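Local coordinates for spindle assembly abnormal protein 6 (Caenorhabditis elegans, PDB 4G79) that serves as the central scaffold of the centriole, linking homodimers through its globular N-terminal domain and so setting ninefold symmetry, at residues 74-77 with 78-82; 110-114 with 115-119. All blocks are in the same frame, centred on the assembly; numbering follows the deposited sequence.

How the interactions relate
Both contacts are local ones in the globular N-terminal domain, each made within one continuous stretch of chain, and they lie in series along it. Their centres are 22 Å apart and their nearest atoms about 9 Å, so they do not touch. Interaction 1 sits within helix 73-83 and is partly buried: one side, with Tyr76 and Leu79, turns inward, and its bonds are the backbone ladder of the helix. Interaction 2 lies at the surface, where a tight turn joins strands 106-111 and 117-123. There a side-chain carboxylate does much of the work, gripping backbone N-H groups and stacking on a ring, while Leu111 and Cys118 reach inward.

Interaction 1. Residues 74-77 with 78-82; sequences EKYQ and ILARD
One face of helix 73-83 is built round Tyr76, whose ring lies along the next turn and meets Leu79 and Ala80. Its CG stands anti to the backbone N (chi1 178°), which carries the ring forward alongside the residues three and four places on. Along one ring margin CD1 is 4.0 Å from Leu79 CD2, and across the ring CE2 is 3.9 Å from Ala80 CB, both methyls lying on the same side of the ring plane. Both approach obliquely, and the Tyr76 and Leu79 side chains cross at about a right angle; of the leucine's two methyls it is CD2 that touches the ring. The phenol reaches past this turn: Tyr76 OH is hydrogen-bonded to the carbonyl of Val87, and the ring meets that of Phe92 with the planes at about 45°. Leu85, in the loop after the helix, packs on Tyr76, Leu79 and Ala80.

Under the side chains runs the backbone ladder. Leu79 N donates a hydrogen bond to Lys75 O at 3.1 Å. The next rung is shorter, Ala80 N to Tyr76 O at 2.8 Å, and Arg81 N to Gln77 O follows at 3.1 Å. Most of the exposed side chains are polar or charged. Arg81 bends back at chi2 and chi3 so that NH1 forms a salt bridge with Asp82 OD1 at 2.8 Å, although the hydrogen bond within it is weak. Gln77 turns the other way along the chain, its NE2 bonding to Asn73 OD1. The whole is an amphipathic alpha-helix, with i to i+3 and i to i+4 packing on its buried side and successive i to i+4 backbone bonds from Lys75 on.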
loop_
_atom_site.group_PDB
_atom_site.type_symbol
_atom_site.label_atom_id
_atom_site.label_comp_id
_atom_site.label_asym_id
_atom_site.label_seq_id
_atom_site.Cartn_x
_atom_site.Cartn_y
_atom_site.Cartn_z
ATOM N N GLU A 74 18.105 0.660 -12.115
ATOM C CA GLU A 74 18.568 0.137 -10.821
ATOM C C GLU A 74 17.821 0.794 -9.642
ATOM O O GLU A 74 17.403 0.084 -8.717
ATOM C CB GLU A 74 20.089 0.335 -10.668
ATOM C CG GLU A 74 20.901 -0.492 -11.657
ATOM C CD GLU A 74 20.987 0.014 -13.089
ATOM O OE1 GLU A 74 20.600 1.180 -13.353
ATOM O OE2 GLU A 74 21.456 -0.767 -13.952
ATOM N N LYS A 75 17.637 2.127 -9.688
ATOM C CA LYS A 75 16.951 2.888 -8.640
ATOM C C LYS A 75 15.472 2.543 -8.650
ATOM O O LYS A 75 14.864 2.407 -7.585
ATOM C CB LYS A 75 17.178 4.395 -8.794
ATOM C CG LYS A 75 18.574 4.841 -8.383
ATOM C CD LYS A 75 18.774 6.340 -8.547
ATOM C CE LYS A 75 20.222 6.710 -8.308
ATOM N NZ LYS A 75 20.426 8.184 -8.275
ATOM N N TYR A 76 14.911 2.328 -9.848
ATOM C CA TYR A 76 13.523 1.887 -9.992
ATOM C C TYR A 76 13.297 0.534 -9.322
ATOM O O TYR A 76 12.224 0.323 -8.768
ATOM C CB TYR A 76 13.088 1.797 -11.460
ATOM C CG TYR A 76 11.669 1.299 -11.571
ATOM C CD1 TYR A 76 10.597 2.108 -11.196
ATOM C CD2 TYR A 76 11.398 -0.025 -11.909
ATOM C CE1 TYR A 76 9.293 1.618 -11.181
ATOM C CE2 TYR A 76 10.096 -0.530 -11.885
ATOM C CZ TYR A 76 9.044 0.305 -11.528
ATOM O OH TYR A 76 7.753 -0.161 -11.566
ATOM N N GLN A 77 14.267 -0.408 -9.406
ATOM C CA GLN A 77 14.114 -1.726 -8.778
ATOM C C GLN A 77 13.941 -1.588 -7.260
ATOM O O GLN A 77 13.124 -2.309 -6.686
ATOM C CB GLN A 77 15.281 -2.681 -9.106
ATOM C CG GLN A 77 15.438 -3.056 -10.589
ATOM C CD GLN A 77 14.154 -3.380 -11.324
ATOM O OE1 GLN A 77 13.276 -4.118 -10.847
ATOM N NE2 GLN A 77 14.031 -2.852 -12.529
ATOM N N ILE A 78 14.677 -0.648 -6.628
ATOM C CA ILE A 78 14.562 -0.348 -5.193
ATOM C C ILE A 78 13.146 0.213 -4.923
ATOM O O ILE A 78 12.450 -0.264 -4.017
ATOM C CB ILE A 78 15.682 0.625 -4.711
ATOM C CG1 ILE A 78 17.062 -0.084 -4.717
ATOM C CG2 ILE A 78 15.364 1.179 -3.311
ATOM C CD1 ILE A 78 18.294 0.844 -4.536
ATOM N N LEU A 79 12.718 1.185 -5.749
ATOM C CA LEU A 79 11.400 1.811 -5.652
ATOM C C LEU A 79 10.277 0.776 -5.759
ATOM O O LEU A 79 9.327 0.837 -4.972
ATOM C CB LEU A 79 11.219 2.891 -6.738
ATOM C CG LEU A 79 9.935 3.733 -6.605
ATOM C CD1 LEU A 79 10.129 4.862 -5.632
ATOM C CD2 LEU A 79 9.450 4.251 -7.961
ATOM N N ALA A 80 10.370 -0.151 -6.723
ATOM C CA ALA A 80 9.358 -1.173 -6.950
ATOM C C ALA A 80 9.254 -2.124 -5.739
ATOM O O ALA A 80 8.148 -2.484 -5.321
ATOM C CB ALA A 80 9.676 -1.947 -8.225
ATOM N N ARG A 81 10.418 -2.485 -5.159
ATOM C CA ARG A 81 10.520 -3.340 -3.979
ATOM C C ARG A 81 9.891 -2.632 -2.771
ATOM O O ARG A 81 9.046 -3.221 -2.093
ATOM C CB ARG A 81 11.994 -3.700 -3.710
ATOM C CG ARG A 81 12.199 -4.781 -2.643
ATOM C CD ARG A 81 13.120 -4.341 -1.507
ATOM N NE ARG A 81 14.498 -4.111 -1.951
ATOM C CZ ARG A 81 15.201 -3.012 -1.690
ATOM N NH1 ARG A 81 14.672 -2.029 -0.969
ATOM N NH2 ARG A 81 16.442 -2.889 -2.141
ATOM N N ASP A 82 10.260 -1.362 -2.541
ATOM C CA ASP A 82 9.761 -0.561 -1.418
ATOM C C ASP A 82 8.264 -0.300 -1.469
ATOM O O ASP A 82 7.635 -0.237 -0.415
ATOM C CB ASP A 82 10.480 0.801 -1.339
ATOM C CG ASP A 82 11.960 0.776 -0.994
ATOM O OD1 ASP A 82 12.492 -0.320 -0.712
ATOM O OD2 ASP A 82 12.589 1.856 -1.015
#

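Interaction 2. Residues 110-114 with 115-119; sequences ILDAE and KNFCS. With GOL (glycerol), chain D.
The beta hairpin of strands 106-111 and 117-123 closes here through a type I turn from Asp112 to Lys115. Ile110 and Ser119 form its antiparallel hydrogen-bonded pair, with Ile110 N to Ser119 O at 3.0 Å and Ser119 N to Ile110 O at 2.9 Å. Leu111 and Cys118 make the next, non-hydrogen-bonded pair; Leu111 CD1 rests against Cys118 CB, and both side chains pack on Phe67.

Asp112 organises the turn. Its N bonds to Phe117 O, and its O receives Lys115 N at 3.0 Å from well above the carbonyl plane. With CG anti to the backbone N (chi1 170°), the carboxylate lies back across the opposing strand: OD2 takes Asn116 N at 3.2 Å on its anti lone pair, and more weakly Glu114 N. Asn116 N-H is the main tie on OD2, and the carboxylate stacks over Phe117, its plane 12° from that of the ring. Asp112 CB sits over the ring centre in a CH-pi contact, 3.6 Å from the centroid. Lys137 makes a cation-pi contact with the same ring. Were Phe117 replaced by an alanine, the platform under Asp112 would be gone; its side chain would probably be freer to turn, and Lys137 left without its aromatic partner.

Lys115 heads to the other side of the hairpin, its CG against Leu111 CD2 and its NZ in a salt bridge with Asp62. A glycerol, probably from the crystallisation liquor, bridges Glu114 and Asn116 at the end of the turn: O3 donates to Glu114 O, and O1 to Asn116 OD1 at 2.7 Å.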
loop_
_atom_site.group_PDB
_atom_site.type_symbol
_atom_site.label_atom_id
_atom_site.label_comp_id
_atom_site.label_asym_id
_atom_site.label_seq_id
_atom_site.Cartn_x
_atom_site.Cartn_y
_atom_site.Cartn_z
ATOM N N ILE A 110 5.212 16.642 0.681
ATOM C CA ILE A 110 5.616 16.970 2.037
ATOM C C ILE A 110 6.910 17.731 1.880
ATOM O O ILE A 110 7.909 17.161 1.459
ATOM C CB ILE A 110 5.720 15.718 2.945
ATOM C CG1 ILE A 110 4.373 14.954 3.004
ATOM C CG2 ILE A 110 6.212 16.070 4.346
ATOM C CD1 ILE A 110 4.469 13.652 2.487
ATOM N N LEU A 111 6.843 19.041 2.131
ATOM C CA LEU A 111 7.928 19.985 1.968
ATOM C C LEU A 111 8.820 20.044 3.182
ATOM O O LEU A 111 8.343 20.239 4.301
ATOM C CB LEU A 111 7.323 21.376 1.689
ATOM C CG LEU A 111 8.230 22.440 1.103
ATOM C CD1 LEU A 111 8.732 22.033 -0.246
ATOM C CD2 LEU A 111 7.488 23.753 0.978
ATOM N N ASP A 112 10.139 19.953 2.945
ATOM C CA ASP A 112 11.160 20.111 3.983
ATOM C C ASP A 112 11.114 21.563 4.492
ATOM O O ASP A 112 10.796 22.466 3.711
ATOM C CB ASP A 112 12.542 19.759 3.399
ATOM C CG ASP A 112 13.714 20.099 4.291
ATOM O OD1 ASP A 112 13.730 19.631 5.450
ATOM O OD2 ASP A 112 14.613 20.835 3.830
ATOM N N ALA A 113 11.409 21.786 5.795
ATOM C CA ALA A 113 11.400 23.113 6.423
ATOM C C ALA A 113 12.233 24.150 5.647
ATOM O O ALA A 113 11.780 25.287 5.482
ATOM C CB ALA A 113 11.908 23.022 7.864
ATOM N N GLU A 114 13.437 23.759 5.181
ATOM C CA GLU A 114 14.340 24.629 4.441
ATOM C C GLU A 114 14.184 24.503 2.916
ATOM O O GLU A 114 14.999 25.066 2.183
ATOM C CB GLU A 114 15.793 24.342 4.848
ATOM C CG GLU A 114 16.277 25.238 5.975
ATOM C CD GLU A 114 17.637 24.890 6.548
ATOM O OE1 GLU A 114 18.534 24.488 5.770
ATOM O OE2 GLU A 114 17.814 25.053 7.777
ATOM N N LYS A 115 13.147 23.773 2.437
ATOM C CA LYS A 115 12.854 23.569 1.005
ATOM C C LYS A 115 14.059 22.965 0.254
ATOM O O LYS A 115 14.327 23.340 -0.895
ATOM C CB LYS A 115 12.404 24.891 0.321
ATOM C CG LYS A 115 11.127 25.513 0.882
ATOM C CD LYS A 115 10.989 26.934 0.365
ATOM C CE LYS A 115 9.757 27.618 0.888
ATOM N NZ LYS A 115 9.534 28.916 0.199
ATOM N N ASN A 116 14.798 22.049 0.913
ATOM C CA ASN A 116 15.933 21.355 0.289
ATOM C C ASN A 116 15.424 20.187 -0.547
ATOM O O ASN A 116 16.077 19.743 -1.498
ATOM C CB ASN A 116 16.919 20.858 1.346
ATOM C CG ASN A 116 17.742 21.943 2.003
ATOM O OD1 ASN A 116 18.262 22.854 1.347
ATOM N ND2 ASN A 116 17.911 21.838 3.317
ATOM N N PHE A 117 14.233 19.691 -0.180
ATOM C CA PHE A 117 13.584 18.561 -0.829
ATOM C C PHE A 117 12.109 18.490 -0.453
ATOM O O PHE A 117 11.634 19.202 0.434
ATOM C CB PHE A 117 14.288 17.246 -0.408
ATOM C CG PHE A 117 14.319 17.008 1.087
ATOM C CD1 PHE A 117 13.254 16.383 1.732
ATOM C CD2 PHE A 117 15.421 17.385 1.843
ATOM C CE1 PHE A 117 13.278 16.179 3.119
ATOM C CE2 PHE A 117 15.448 17.174 3.226
ATOM C CZ PHE A 117 14.382 16.562 3.852
ATOM N N CYS A 118 11.406 17.574 -1.105
ATOM C CA CYS A 118 10.039 17.248 -0.817
ATOM C C CYS A 118 9.835 15.791 -1.144
ATOM O O CYS A 118 10.591 15.217 -1.928
ATOM C CB CYS A 118 9.080 18.139 -1.598
ATOM S SG CYS A 118 9.030 17.792 -3.369
ATOM N N SER A 119 8.813 15.197 -0.545
ATOM C CA SER A 119 8.411 13.842 -0.857
ATOM C C SER A 119 7.173 13.967 -1.698
ATOM O O SER A 119 6.257 14.676 -1.311
ATOM C CB SER A 119 8.160 13.046 0.418
ATOM O OG SER A 119 7.630 11.764 0.125
HETATM C C1 GOL D . 19.141 23.954 -2.077
HETATM O O1 GOL D . 19.239 22.860 -1.173
HETATM C C2 GOL D . 17.900 24.771 -1.802
HETATM O O2 GOL D . 17.627 25.619 -2.921
HETATM C C3 GOL D . 18.025 25.602 -0.546
HETATM O O3 GOL D . 16.760 26.129 -0.161
#